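Local coordinates for putative hydroxymethylglutaryl-CoA synthase (Streptococcus mutans, PDB 3SQZ), which probably catalyses the condensation of acetyl-CoA with acetoacetyl-CoA to 3-hydroxy-3-methylglutaryl-CoA, and binds coenzyme A, at residues K69-N74 / G183-G188; T87-S92 / L170-A175; D164-V169 / L195-P200. One frame throughout, in Å; residues are numbered along the deposited sequence.

Contact 1 of 3, residues K69-N74 / G183-G188; sequences KGLLLN and GESTQG. With COA (coenzyme A), chain D.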
ATOM      1  N   LYS A  69      19.235   9.491   5.668  1.00 18.09           N
ATOM      2  CA  LYS A  69      20.051   8.290   5.868  1.00 18.61           C
ATOM      3  C   LYS A  69      19.455   7.320   6.888  1.00 17.27           C
ATOM      4  O   LYS A  69      19.502   6.102   6.704  1.00 18.21           O
ATOM      5  CB  LYS A  69      21.475   8.667   6.289  1.00 20.69           C
ATOM      6  CG  LYS A  69      22.234   9.475   5.252  1.00 22.88           C
ATOM      7  CD  LYS A  69      23.673   9.719   5.675  1.00 24.57           C
ATOM      8  N   GLY A  70      18.905   7.860   7.971  1.00 16.48           N
ATOM      9  CA  GLY A  70      18.364   7.039   9.038  1.00 15.85           C
ATOM     10  C   GLY A  70      17.120   6.275   8.625  1.00 14.77           C
ATOM     11  O   GLY A  70      17.048   5.057   8.780  1.00 16.40           O
ATOM     12  N   LEU A  71      16.135   6.993   8.095  1.00 13.74           N
ATOM     13  CA  LEU A  71      14.884   6.376   7.657  1.00 13.18           C
ATOM     14  C   LEU A  71      14.902   5.998   6.184  1.00 12.93           C
ATOM     15  O   LEU A  71      14.090   5.188   5.745  1.00 13.19           O
ATOM     16  CB  LEU A  71      13.707   7.321   7.906  1.00 14.13           C
ATOM     17  CG  LEU A  71      13.512   7.776   9.349  1.00 15.77           C
ATOM     18  CD1 LEU A  71      12.318   8.717   9.443  1.00 17.05           C
ATOM     19  CD2 LEU A  71      13.348   6.574  10.265  1.00 17.60           C
ATOM     20  N   LEU A  72      15.823   6.600   5.432  1.00 13.14           N
ATOM     21  CA  LEU A  72      15.845   6.502   3.969  1.00 13.98           C
ATOM     22  C   LEU A  72      14.568   7.070   3.342  1.00 13.99           C
ATOM     23  O   LEU A  72      13.967   6.462   2.453  1.00 14.70           O
ATOM     24  CB  LEU A  72      16.127   5.072   3.492  1.00 15.36           C
ATOM     25  CG  LEU A  72      17.505   4.521   3.882  1.00 17.10           C
ATOM     26  CD1 LEU A  72      17.592   3.037   3.576  1.00 17.20           C
ATOM     27  CD2 LEU A  72      18.633   5.274   3.184  1.00 18.97           C
ATOM     28  N   LEU A  73      14.157   8.238   3.827  1.00 14.20           N
ATOM     29  CA  LEU A  73      12.998   8.945   3.288  1.00 13.90           C
ATOM     30  C   LEU A  73      13.385  10.334   2.801  1.00 13.50           C
ATOM     31  O   LEU A  73      14.112  11.061   3.482  1.00 15.39           O
ATOM     32  CB  LEU A  73      11.899   9.086   4.345  1.00 14.53           C
ATOM     33  CG  LEU A  73      11.073   7.839   4.656  1.00 14.87           C
ATOM     34  CD1 LEU A  73      10.185   8.077   5.870  1.00 16.42           C
ATOM     35  CD2 LEU A  73      10.229   7.453   3.450  1.00 15.81           C
ATOM     36  N   ASN A  74      12.871  10.703   1.634  1.00 12.49           N
ATOM     37  CA  ASN A  74      13.087  12.032   1.068  1.00 12.46           C
ATOM     38  C   ASN A  74      11.878  12.948   1.224  1.00 11.07           C
ATOM     39  O   ASN A  74      12.026  14.145   1.440  1.00 11.71           O
ATOM     40  CB  ASN A  74      13.436  11.929  -0.417  1.00 13.15           C
ATOM     41  CG  ASN A  74      14.705  11.152  -0.666  1.00 17.05           C
ATOM     42  OD1 ASN A  74      14.838  10.471  -1.682  1.00 19.23           O
ATOM     43  ND2 ASN A  74      15.645  11.244   0.261  1.00 17.98           N
ATOM     44  N   GLY A 183       6.469   9.023  15.036  1.00 13.60           N
ATOM     45  CA  GLY A 183       5.934   8.565  13.768  1.00 13.03           C
ATOM     46  C   GLY A 183       5.619   9.652  12.757  1.00 12.23           C
ATOM     47  O   GLY A 183       5.245   9.342  11.632  1.00 12.90           O
ATOM     48  N   GLU A 184       5.770  10.919  13.136  1.00 12.09           N
ATOM     49  CA  GLU A 184       5.455  11.995  12.207  1.00 11.43           C
ATOM     50  C   GLU A 184       6.260  11.867  10.919  1.00 11.74           C
ATOM     51  O   GLU A 184       5.781  12.202   9.826  1.00 12.27           O
ATOM     52  CB  GLU A 184       5.713  13.356  12.854  1.00 11.80           C
ATOM     53  CG  GLU A 184       5.126  14.485  12.044  1.00 12.27           C
ATOM     54  CD  GLU A 184       5.327  15.858  12.665  1.00 12.07           C
ATOM     55  OE1 GLU A 184       4.662  16.800  12.196  1.00 12.46           O
ATOM     56  OE2 GLU A 184       6.137  16.012  13.609  1.00 13.51           O
ATOM     57  N   SER A 185       7.488  11.381  11.054  1.00 12.29           N
ATOM     58  CA  SER A 185       8.367  11.221   9.912  1.00 13.70           C
ATOM     59  C   SER A 185       8.032  10.007   9.046  1.00 13.15           C
ATOM     60  O   SER A 185       8.625   9.849   7.981  1.00 15.32           O
ATOM     61  CB  SER A 185       9.811  11.120  10.385  1.00 15.95           C
ATOM     62  OG  SER A 185       9.937  10.037  11.279  1.00 17.96           O
ATOM     63  N   THR A 186       7.118   9.149   9.505  1.00 12.48           N
ATOM     64  CA  THR A 186       6.700   7.976   8.734  1.00 13.84           C
ATOM     65  C   THR A 186       5.220   8.046   8.372  1.00 12.35           C
ATOM     66  O   THR A 186       4.500   7.032   8.375  1.00 13.98           O
ATOM     67  CB  THR A 186       7.050   6.644   9.443  1.00 14.59           C
ATOM     68  OG1 THR A 186       6.420   6.576  10.728  1.00 15.69           O
ATOM     69  CG2 THR A 186       8.552   6.534   9.618  1.00 15.51           C
ATOM     70  N   GLN A 187       4.789   9.254   8.021  1.00 11.60           N
ATOM     71  CA  GLN A 187       3.447   9.499   7.505  1.00 11.22           C
ATOM     72  C   GLN A 187       3.411   9.275   5.991  1.00 10.40           C
ATOM     73  O   GLN A 187       4.442   8.974   5.379  1.00 12.24           O
ATOM     74  CB  GLN A 187       2.995  10.902   7.922  1.00 10.95           C
ATOM     75  CG  GLN A 187       2.737  10.948   9.425  1.00 11.01           C
ATOM     76  CD  GLN A 187       2.362  12.301   9.993  1.00 11.01           C
ATOM     77  OE1 GLN A 187       1.574  12.371  10.936  1.00 11.92           O
ATOM     78  NE2 GLN A 187       2.948  13.375   9.469  1.00 11.93           N
ATOM     79  N   GLY A 188       2.229   9.380   5.384  1.00  9.42           N
ATOM     80  CA  GLY A 188       2.091   9.195   3.953  1.00  9.92           C
ATOM     81  C   GLY A 188       0.647   8.953   3.566  1.00  8.96           C
ATOM     82  O   GLY A 188      -0.245   8.940   4.422  1.00  9.42           O
TER
HETATM   83  N1A COA D 601      22.316  10.346  10.717  1.00 29.70           N
HETATM   84  C2A COA D 601      21.956   9.125  10.267  1.00 28.91           C
HETATM   85  N3A COA D 601      21.016   8.381  10.959  1.00 28.18           N
HETATM   86  C4A COA D 601      20.459   8.889  12.091  1.00 28.01           C
HETATM   87  C5A COA D 601      20.827  10.149  12.564  1.00 28.84           C
HETATM   88  C6A COA D 601      21.739  10.871  11.891  1.00 29.44           C
HETATM   89  N6A COA D 601      22.123  12.169  12.361  1.00 30.16           N
HETATM   90  N7A COA D 601      20.118  10.408  13.708  1.00 28.97           N
HETATM   91  C8A COA D 601      19.332   9.356  13.961  1.00 28.40           C
HETATM   92  N9A COA D 601      19.576   8.402  12.942  1.00 27.21           N
HETATM   93  C1B COA D 601      18.835   7.165  12.738  1.00 26.40           C
HETATM   94  C2B COA D 601      19.154   5.806  13.421  1.00 25.82           C
HETATM   95  O2B COA D 601      20.302   5.389  14.010  1.00 26.13           O
HETATM   96  C3B COA D 601      18.101   4.914  12.789  1.00 24.61           C
HETATM   97  O3B COA D 601      18.343   3.828  11.984  1.00 23.42           O
HETATM   98  P3B COA D 601      18.830   2.472  12.542  1.00 22.41           P
HETATM   99  O7A COA D 601      17.617   1.737  13.220  1.00 23.47           O
HETATM  100  O8A COA D 601      19.316   1.691  11.280  1.00 23.62           O
HETATM  101  O9A COA D 601      19.953   2.694  13.522  1.00 24.25           O
HETATM  102  C4B COA D 601      16.970   5.855  12.620  1.00 24.40           C
HETATM  103  O4B COA D 601      17.609   6.974  11.973  1.00 24.25           O
HETATM  104  C5B COA D 601      15.786   5.956  13.520  1.00 25.14           C
HETATM  105  O5B COA D 601      16.301   6.485  14.713  1.00 25.57           O
HETATM  106  P1A COA D 601      15.346   6.714  15.953  1.00 25.08           P
HETATM  107  O1A COA D 601      14.632   5.359  16.345  1.00 26.72           O
HETATM  108  O2A COA D 601      16.144   7.269  17.116  1.00 26.44           O
HETATM  109  O3A COA D 601      14.253   7.764  15.463  1.00 25.60           O
HETATM  110  P2A COA D 601      12.852   8.004  16.171  1.00 26.99           P
HETATM  111  O4A COA D 601      12.964   7.815  17.729  1.00 29.13           O
HETATM  112  O5A COA D 601      12.370   9.401  15.852  1.00 29.47           O
HETATM  113  O6A COA D 601      11.800   6.939  15.606  1.00 23.14           O
HETATM  114  CBP COA D 601      10.746   5.462  13.991  1.00 21.77           C
HETATM  115  CCP COA D 601      11.890   6.390  14.318  1.00 22.95           C
HETATM  116  CDP COA D 601      10.772   4.310  14.937  1.00 23.25           C
HETATM  117  CEP COA D 601      10.874   4.944  12.578  1.00 21.49           C
HETATM  118  CAP COA D 601       9.474   6.247  14.137  1.00 20.32           C
HETATM  119  OAP COA D 601       9.304   7.146  13.117  1.00 19.90           O
HETATM  120  C9P COA D 601       8.251   5.366  14.300  1.00 20.14           C
HETATM  121  O9P COA D 601       7.991   4.780  15.346  1.00 20.57           O
HETATM  122  N8P COA D 601       7.357   5.299  13.130  1.00 19.37           N
HETATM  123  C7P COA D 601       6.246   4.368  13.083  1.00 19.36           C
HETATM  124  C6P COA D 601       6.664   2.923  12.908  1.00 20.80           C
HETATM  125  C5P COA D 601       5.483   1.971  12.714  1.00 19.98           C
HETATM  126  O5P COA D 601       4.414   2.371  12.314  1.00 18.49           O
HETATM  127  N4P COA D 601       5.691   0.564  12.931  1.00 20.24           N
HETATM  128  C3P COA D 601       4.605  -0.386  12.650  1.00 19.64           C
HETATM  129  C2P COA D 601       4.798  -1.297  11.470  1.00 21.71           C
HETATM  130  S1P COA D 601       6.366  -2.095  11.349  1.00 24.23           S

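Contact 2 of 3, residues T87-S92 / L170-A175; sequences TLAAGS and LASDIA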
ATOM      1  N   THR A  87     -11.576   8.094  -1.835  1.00  9.46           N
ATOM      2  CA  THR A  87     -11.213   8.793  -3.060  1.00  9.74           C
ATOM      3  C   THR A  87      -9.886   8.301  -3.619  1.00  8.83           C
ATOM      4  O   THR A  87      -9.740   8.161  -4.832  1.00  9.50           O
ATOM      5  CB  THR A  87     -11.205  10.310  -2.867  1.00 10.01           C
ATOM      6  OG1 THR A  87     -10.284  10.645  -1.833  1.00 10.42           O
ATOM      7  CG2 THR A  87     -12.587  10.792  -2.468  1.00 11.20           C
ATOM      8  N   LEU A  88      -8.919   8.029  -2.745  1.00  9.18           N
ATOM      9  CA  LEU A  88      -7.652   7.472  -3.208  1.00  9.15           C
ATOM     10  C   LEU A  88      -7.877   6.089  -3.819  1.00  8.93           C
ATOM     11  O   LEU A  88      -7.310   5.774  -4.871  1.00  9.51           O
ATOM     12  CB  LEU A  88      -6.628   7.417  -2.074  1.00  9.65           C
ATOM     13  CG  LEU A  88      -6.141   8.776  -1.563  1.00 10.85           C
ATOM     14  CD1 LEU A  88      -5.326   8.586  -0.301  1.00 12.77           C
ATOM     15  CD2 LEU A  88      -5.347   9.532  -2.629  1.00 12.74           C
ATOM     16  N   ALA A  89      -8.706   5.270  -3.172  1.00  9.22           N
ATOM     17  CA  ALA A  89      -8.986   3.927  -3.677  1.00  9.49           C
ATOM     18  C   ALA A  89      -9.650   4.003  -5.056  1.00  9.67           C
ATOM     19  O   ALA A  89      -9.235   3.318  -6.001  1.00 10.23           O
ATOM     20  CB  ALA A  89      -9.852   3.153  -2.703  1.00 10.43           C
ATOM     21  N   ALA A  90     -10.657   4.862  -5.194  1.00 10.00           N
ATOM     22  CA  ALA A  90     -11.343   5.003  -6.470  1.00 10.59           C
ATOM     23  C   ALA A  90     -10.392   5.531  -7.542  1.00 10.10           C
ATOM     24  O   ALA A  90     -10.441   5.089  -8.686  1.00 10.82           O
ATOM     25  CB  ALA A  90     -12.558   5.909  -6.325  1.00 11.20           C
ATOM     26  N   GLY A  91      -9.532   6.485  -7.183  1.00 10.05           N
ATOM     27  CA  GLY A  91      -8.546   6.998  -8.119  1.00  9.99           C
ATOM     28  C   GLY A  91      -7.610   5.908  -8.610  1.00  9.89           C
ATOM     29  O   GLY A  91      -7.309   5.823  -9.803  1.00 11.02           O
ATOM     30  N   SER A  92      -7.148   5.054  -7.702  1.00  9.52           N
ATOM     31  CA  SER A  92      -6.197   4.021  -8.099  1.00 10.04           C
ATOM     32  C   SER A  92      -6.847   3.019  -9.053  1.00  9.92           C
ATOM     33  O   SER A  92      -6.212   2.546  -9.989  1.00 11.62           O
ATOM     34  CB  SER A  92      -5.559   3.342  -6.876  1.00 10.35           C
ATOM     35  OG  SER A  92      -6.481   2.576  -6.111  1.00  9.98           O
ATOM     36  N   LEU A 170      -8.306  -3.209  -3.427  1.00  9.29           N
ATOM     37  CA  LEU A 170      -7.804  -1.872  -3.141  1.00  9.03           C
ATOM     38  C   LEU A 170      -7.087  -1.911  -1.808  1.00  9.29           C
ATOM     39  O   LEU A 170      -7.602  -2.476  -0.846  1.00 11.23           O
ATOM     40  CB  LEU A 170      -8.951  -0.867  -3.034  1.00 11.00           C
ATOM     41  CG  LEU A 170      -9.889  -0.612  -4.213  1.00 13.12           C
ATOM     42  CD1 LEU A 170      -9.161  -0.499  -5.540  1.00 12.37           C
ATOM     43  CD2 LEU A 170     -11.011  -1.624  -4.277  1.00 15.44           C
ATOM     44  N   ALA A 171      -5.907  -1.302  -1.758  1.00  9.06           N
ATOM     45  CA  ALA A 171      -5.138  -1.174  -0.525  1.00  8.96           C
ATOM     46  C   ALA A 171      -4.869   0.308  -0.355  1.00  8.99           C
ATOM     47  O   ALA A 171      -3.972   0.857  -1.009  1.00 11.08           O
ATOM     48  CB  ALA A 171      -3.842  -1.937  -0.636  1.00  9.54           C
ATOM     49  N   SER A 172      -5.661   0.957   0.498  1.00  8.88           N
ATOM     50  CA  SER A 172      -5.728   2.412   0.544  1.00  9.21           C
ATOM     51  C   SER A 172      -5.637   2.883   1.984  1.00  8.51           C
ATOM     52  O   SER A 172      -6.321   2.358   2.855  1.00  9.06           O
ATOM     53  CB  SER A 172      -7.045   2.879  -0.059  1.00  9.18           C
ATOM     54  OG  SER A 172      -7.104   4.289  -0.068  1.00  9.35           O
ATOM     55  N   ASP A 173      -4.795   3.883   2.237  1.00  8.88           N
ATOM     56  CA  ASP A 173      -4.545   4.311   3.609  1.00  9.15           C
ATOM     57  C   ASP A 173      -3.915   5.694   3.650  1.00  8.96           C
ATOM     58  O   ASP A 173      -3.247   6.133   2.697  1.00  9.67           O
ATOM     59  CB  ASP A 173      -3.616   3.323   4.329  1.00  9.53           C
ATOM     60  CG  ASP A 173      -4.367   2.198   5.032  1.00  8.68           C
ATOM     61  OD1 ASP A 173      -4.072   1.017   4.747  1.00  9.70           O
ATOM     62  OD2 ASP A 173      -5.214   2.498   5.900  1.00  8.72           O
ATOM     63  N   ILE A 174      -4.114   6.351   4.788  1.00  9.16           N
ATOM     64  CA  ILE A 174      -3.444   7.599   5.107  1.00  9.82           C
ATOM     65  C   ILE A 174      -2.774   7.394   6.457  1.00  9.74           C
ATOM     66  O   ILE A 174      -3.448   7.204   7.477  1.00 11.08           O
ATOM     67  CB  ILE A 174      -4.432   8.769   5.149  1.00 11.27           C
ATOM     68  CG1 ILE A 174      -5.004   8.994   3.749  1.00 12.89           C
ATOM     69  CG2 ILE A 174      -3.746  10.030   5.658  1.00 12.22           C
ATOM     70  CD1 ILE A 174      -6.183   9.927   3.709  1.00 15.13           C
ATOM     71  N   ALA A 175      -1.442   7.397   6.444  1.00 10.00           N
ATOM     72  CA  ALA A 175      -0.662   7.180   7.650  1.00  9.78           C
ATOM     73  C   ALA A 175      -0.450   8.520   8.337  1.00  9.54           C
ATOM     74  O   ALA A 175       0.245   9.397   7.825  1.00  9.99           O
ATOM     75  CB  ALA A 175       0.652   6.507   7.323  1.00 11.13           C
TER

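Contact 3 of 3, residues D164-V169 / L195-P200; sequences DTRVLV and LVKKDP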
ATOM      1  N   ASP A 164     -14.273 -16.985 -15.091  1.00 14.93           N
ATOM      2  CA  ASP A 164     -14.703 -15.898 -15.966  1.00 16.24           C
ATOM      3  C   ASP A 164     -14.814 -14.559 -15.234  1.00 15.37           C
ATOM      4  O   ASP A 164     -15.067 -13.529 -15.860  1.00 16.72           O
ATOM      5  CB  ASP A 164     -16.041 -16.238 -16.626  1.00 18.33           C
ATOM      6  N   THR A 165     -14.630 -14.572 -13.919  1.00 13.21           N
ATOM      7  CA  THR A 165     -14.825 -13.367 -13.125  1.00 13.15           C
ATOM      8  C   THR A 165     -13.513 -12.638 -12.875  1.00 11.86           C
ATOM      9  O   THR A 165     -12.424 -13.173 -13.117  1.00 12.73           O
ATOM     10  CB  THR A 165     -15.498 -13.673 -11.758  1.00 14.37           C
ATOM     11  OG1 THR A 165     -14.577 -14.369 -10.907  1.00 14.47           O
ATOM     12  CG2 THR A 165     -16.759 -14.509 -11.938  1.00 15.80           C
ATOM     13  N   ARG A 166     -13.637 -11.413 -12.382  1.00 11.42           N
ATOM     14  CA  ARG A 166     -12.481 -10.596 -12.028  1.00 11.18           C
ATOM     15  C   ARG A 166     -12.725 -10.003 -10.654  1.00 10.15           C
ATOM     16  O   ARG A 166     -13.881  -9.840 -10.228  1.00 10.81           O
ATOM     17  CB  ARG A 166     -12.249  -9.490 -13.068  1.00 11.51           C
ATOM     18  CG  ARG A 166     -12.107 -10.050 -14.465  1.00 12.53           C
ATOM     19  CD  ARG A 166     -11.881  -9.007 -15.550  1.00 13.16           C
ATOM     20  NE  ARG A 166     -11.921  -9.698 -16.833  1.00 14.43           N
ATOM     21  CZ  ARG A 166     -11.796  -9.128 -18.022  1.00 15.11           C
ATOM     22  NH1 ARG A 166     -11.859  -9.881 -19.109  1.00 16.41           N
ATOM     23  NH2 ARG A 166     -11.617  -7.822 -18.134  1.00 15.10           N
ATOM     24  N   VAL A 167     -11.645  -9.687  -9.948  1.00 10.22           N
ATOM     25  CA  VAL A 167     -11.772  -9.127  -8.608  1.00  9.88           C
ATOM     26  C   VAL A 167     -10.913  -7.879  -8.512  1.00  9.29           C
ATOM     27  O   VAL A 167      -9.789  -7.849  -9.018  1.00 10.44           O
ATOM     28  CB  VAL A 167     -11.339 -10.145  -7.521  1.00 10.18           C
ATOM     29  CG1 VAL A 167     -11.405  -9.520  -6.134  1.00 10.46           C
ATOM     30  CG2 VAL A 167     -12.202 -11.393  -7.598  1.00 11.17           C
ATOM     31  N   LEU A 168     -11.448  -6.852  -7.865  1.00  9.16           N
ATOM     32  CA  LEU A 168     -10.716  -5.621  -7.635  1.00  9.42           C
ATOM     33  C   LEU A 168     -10.319  -5.550  -6.167  1.00  8.81           C
ATOM     34  O   LEU A 168     -11.186  -5.559  -5.282  1.00  9.47           O
ATOM     35  CB  LEU A 168     -11.597  -4.435  -7.991  1.00  9.58           C
ATOM     36  CG  LEU A 168     -10.987  -3.053  -7.761  1.00 10.11           C
ATOM     37  CD1 LEU A 168      -9.740  -2.853  -8.619  1.00 10.89           C
ATOM     38  CD2 LEU A 168     -12.026  -1.981  -8.018  1.00 11.13           C
ATOM     39  N   VAL A 169      -9.012  -5.498  -5.915  1.00  9.15           N
ATOM     40  CA  VAL A 169      -8.469  -5.335  -4.580  1.00  9.36           C
ATOM     41  C   VAL A 169      -7.890  -3.936  -4.455  1.00  9.17           C
ATOM     42  O   VAL A 169      -7.094  -3.517  -5.292  1.00  9.89           O
ATOM     43  CB  VAL A 169      -7.368  -6.382  -4.295  1.00 10.65           C
ATOM     44  CG1 VAL A 169      -6.685  -6.131  -2.951  1.00 11.92           C
ATOM     45  CG2 VAL A 169      -7.961  -7.785  -4.351  1.00 11.94           C
ATOM     46  N   LEU A 195      -6.104  -5.614 -10.130  1.00 10.14           N
ATOM     47  CA  LEU A 195      -7.132  -6.385 -10.801  1.00 10.45           C
ATOM     48  C   LEU A 195      -6.656  -7.818 -10.904  1.00 10.22           C
ATOM     49  O   LEU A 195      -5.589  -8.082 -11.481  1.00 11.15           O
ATOM     50  CB  LEU A 195      -7.392  -5.810 -12.185  1.00 11.82           C
ATOM     51  CG  LEU A 195      -8.527  -6.502 -12.941  1.00 13.92           C
ATOM     52  CD1 LEU A 195      -9.885  -6.201 -12.294  1.00 13.23           C
ATOM     53  CD2 LEU A 195      -8.515  -6.096 -14.396  1.00 16.41           C
ATOM     54  N   VAL A 196      -7.439  -8.736 -10.345  1.00 10.39           N
ATOM     55  CA  VAL A 196      -7.090 -10.145 -10.328  1.00 10.95           C
ATOM     56  C   VAL A 196      -7.991 -10.904 -11.293  1.00 11.22           C
ATOM     57  O   VAL A 196      -9.208 -10.717 -11.273  1.00 11.47           O
ATOM     58  CB  VAL A 196      -7.225 -10.714  -8.897  1.00 11.69           C
ATOM     59  CG1 VAL A 196      -6.967 -12.225  -8.878  1.00 12.39           C
ATOM     60  CG2 VAL A 196      -6.287  -9.973  -7.951  1.00 13.21           C
ATOM     61  N   LYS A 197      -7.389 -11.718 -12.159  1.00 11.82           N
ATOM     62  CA  LYS A 197      -8.149 -12.519 -13.110  1.00 12.53           C
ATOM     63  C   LYS A 197      -7.309 -13.682 -13.615  1.00 12.45           C
ATOM     64  O   LYS A 197      -6.126 -13.801 -13.299  1.00 12.48           O
ATOM     65  CB  LYS A 197      -8.640 -11.669 -14.284  1.00 13.61           C
ATOM     66  CG  LYS A 197      -7.518 -11.110 -15.138  1.00 15.29           C
ATOM     67  CD  LYS A 197      -8.044 -10.217 -16.254  1.00 17.13           C
ATOM     68  CE  LYS A 197      -8.742 -11.015 -17.341  1.00 18.78           C
ATOM     69  NZ  LYS A 197      -7.801 -11.923 -18.056  1.00 19.30           N
ATOM     70  N   LYS A 198      -7.946 -14.555 -14.381  1.00 13.15           N
ATOM     71  CA  LYS A 198      -7.255 -15.652 -15.035  1.00 14.23           C
ATOM     72  C   LYS A 198      -6.347 -15.112 -16.134  1.00 13.83           C
ATOM     73  O   LYS A 198      -6.623 -14.067 -16.719  1.00 15.42           O
ATOM     74  CB  LYS A 198      -8.284 -16.625 -15.616  1.00 16.59           C
ATOM     75  CG  LYS A 198      -7.693 -17.906 -16.158  1.00 20.28           C
ATOM     76  CD  LYS A 198      -8.778 -18.877 -16.589  1.00 22.78           C
ATOM     77  CE  LYS A 198      -9.279 -18.571 -17.993  1.00 26.81           C
ATOM     78  NZ  LYS A 198      -9.897 -17.221 -18.100  1.00 28.33           N
ATOM     79  N   ASP A 199      -5.257 -15.822 -16.408  1.00 13.50           N
ATOM     80  CA  ASP A 199      -4.307 -15.406 -17.435  1.00 14.31           C
ATOM     81  C   ASP A 199      -3.873 -13.958 -17.241  1.00 13.52           C
ATOM     82  O   ASP A 199      -3.981 -13.126 -18.145  1.00 14.44           O
ATOM     83  CB  ASP A 199      -4.906 -15.637 -18.813  1.00 17.13           C
ATOM     84  CG  ASP A 199      -5.203 -17.098 -19.060  1.00 21.13           C
ATOM     85  OD1 ASP A 199      -4.375 -17.941 -18.647  1.00 22.10           O
ATOM     86  OD2 ASP A 199      -6.268 -17.408 -19.631  1.00 23.90           O
ATOM     87  N   PRO A 200      -3.355 -13.659 -16.048  1.00 12.30           N
ATOM     88  CA  PRO A 200      -2.945 -12.289 -15.733  1.00 11.92           C
ATOM     89  C   PRO A 200      -1.747 -11.845 -16.561  1.00 11.79           C
ATOM     90  O   PRO A 200      -0.890 -12.653 -16.934  1.00 12.44           O
ATOM     91  CB  PRO A 200      -2.533 -12.393 -14.269  1.00 12.51           C
ATOM     92  CG  PRO A 200      -2.049 -13.789 -14.137  1.00 12.67           C
ATOM     93  CD  PRO A 200      -2.985 -14.600 -14.975  1.00 12.92           C
TER
HETATM   94  O   HOH W   1     -10.834 -14.299 -14.948  1.00 14.71           O

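Contact 1 of 3, residues K69-N74 / G183-G188
L71 and L73, at and just beyond the end of helix 64-71, meet S185 and T186 of the loop before strand 188-198; L71, S185 and T186 line the coenzyme A pocket of this thiolase-fold enzyme, and L73 packs behind them against S185. No hydrogen bond joins the two segments; their contact is made by leucine methyls, and the ligand bridges them. T186 shows how the loop grips the ligand. Its CB lies 3.9 Å from N8P of coenzyme A, and from there the side chain forks. The hydroxyl branch sits between the backbone N and the carbonyl carbon (chi1 59°), where OG1 accepts a hydrogen bond from N8P of coenzyme A, 2.9 Å away. That bond is clearly bent, with an angle of 136° at the hydrogen. The same OG1 donates to G183 O over 3.1 Å, from the same face of that carbonyl as T186 N, so a turn of the loop's own backbone fixes the hydroxyl as an acceptor for the pantetheine amide. The other branch, CG2, approaches the pantetheine hydroxyl OAP and, more loosely, the CD1 methyls of both leucines. L71 divides its methyls between the two partners: CD2 lies against CEP of coenzyme A, while CD1 reaches S185 OG at 3.3 Å, a hydroxyl with a weak hydrogen bond to P182 O. F270 touches both L71 and T186. G70, just before L71, has no side chain, and its CA comes within 3.0 Å of the ribose oxygen O4B of coenzyme A. L73 CD1 covers S185 O at 3.2 Å, a buried carbonyl oxygen for which the model holds no hydrogen-bond partner.

Contact 2 of 3, residues T87-S92 / L170-A175
In the helix-on-sheet layer of the thiolase fold, L88 and A89 of helix 85-94 pack on L170, S172 and I174 of strand 166-175. The short axes pass 7.9 Å apart, and their directions differ by 141°, so the helix runs roughly against the strand. A89 sits at the centre. Its methyl lies 3.9 Å from S172 CB and also touches CB and CG of L170, so the helix comes closest to the strand here, with 5.5 Å between A89 CA and S172 CA. S172 OG, anti to the backbone N (chi1 -178°), points toward the helix, where it is 3.7 Å from L88 CB. It bonds to the carbonyl of V85, one turn earlier, and no hydrogen bond runs from A89 N to it. At one end the side chains of L88 and I174 cross at about a right angle, with L88 CD1 4.1 Å from I174 CG1. At the other, L170 CD1 lies 3.8 Å from A89 O. That carbonyl also accepts S92 OG at 2.9 Å, and the serine hydroxyl has a second partner in S191 OG of the neighbouring strand. D173 turns from the helix and bonds to S114 OG and to the backbone N of E113, the predicted proton donor/acceptor. One sheet face set on a helix, with D173 on the other face beside that predicted active-site residue, is the layered alpha/beta arrangement of the thiolase fold.

Contact 3 of 3, residues D164-V169 / L195-P200
R166 and K197 lie side by side and point the same way, methylene against methylene from R166 CG and K197 CB outward. At the end of this run K197 CE rests over one face of the R166 guanidinium, 3.3 Å above its plane and offset toward the rim. The arginine chain is extended, whereas the lysine starts between its backbone N and carbonyl carbon (chi1 65°) and bends near its tip, which carries NZ back to its own strand. There K197 NZ donates to K198 O at 2.8 Å. The two like-charged ends remain apart, with R166 NH1 4.7 Å from K197 NZ, and the guanidinium is engaged by salt bridges to E100 and D101, which would probably offset the repulsion. Beneath these chains, strands 166-175 and 188-198 run antiparallel as the fourth and fifth strands of the five-stranded mixed sheet (order 3-2-4-5-1) of the N-terminal thiolase-fold half. V167 and V196 form a hydrogen-bonded pair: V167 N reaches V196 O at 3.0 Å, and V196 N reaches V167 O at 2.8 Å with an angle of 175° at the hydrogen. L168 and L195 follow as a non-hydrogen-bonded pair, their side chains on the sheet face opposite to the two valines. Where strand 166-175 begins and strand 188-198 ends, a water bridges the backbones instead, donating to T165 O at 2.7 Å and accepting from K198 N. Further out, helix 147-161 covers the valine face through A155, H158 and L152, while L97 touches both L168 and L195. T165 OG1 bonds to H162 O, just after helix 147-161.

How the contacts relate
From the N terminus, 69-74 opens the loop of contact 1, and 87-92 opens that of contact 2 soon after. Residues 164-169, which lead into strand 166-175, open contact 3, and the adjoining 170-175 closes contact 2. Residues 183-188 close contact 1 around it, so contact 2 is nested inside contact 1. Contact 3 closes last, at 195-200, and therefore crosses both. Contacts 1 and 2 touch where A175 N lies 2.8 Å from G188 O, a probable hydrogen bond. Contacts 1 and 3 stay about 17 Å apart at their nearest atoms. Together the three tie coenzyme A pocket, helix 85-94 and sheet end along strands 166-175 and 188-198 and the loop that joins them.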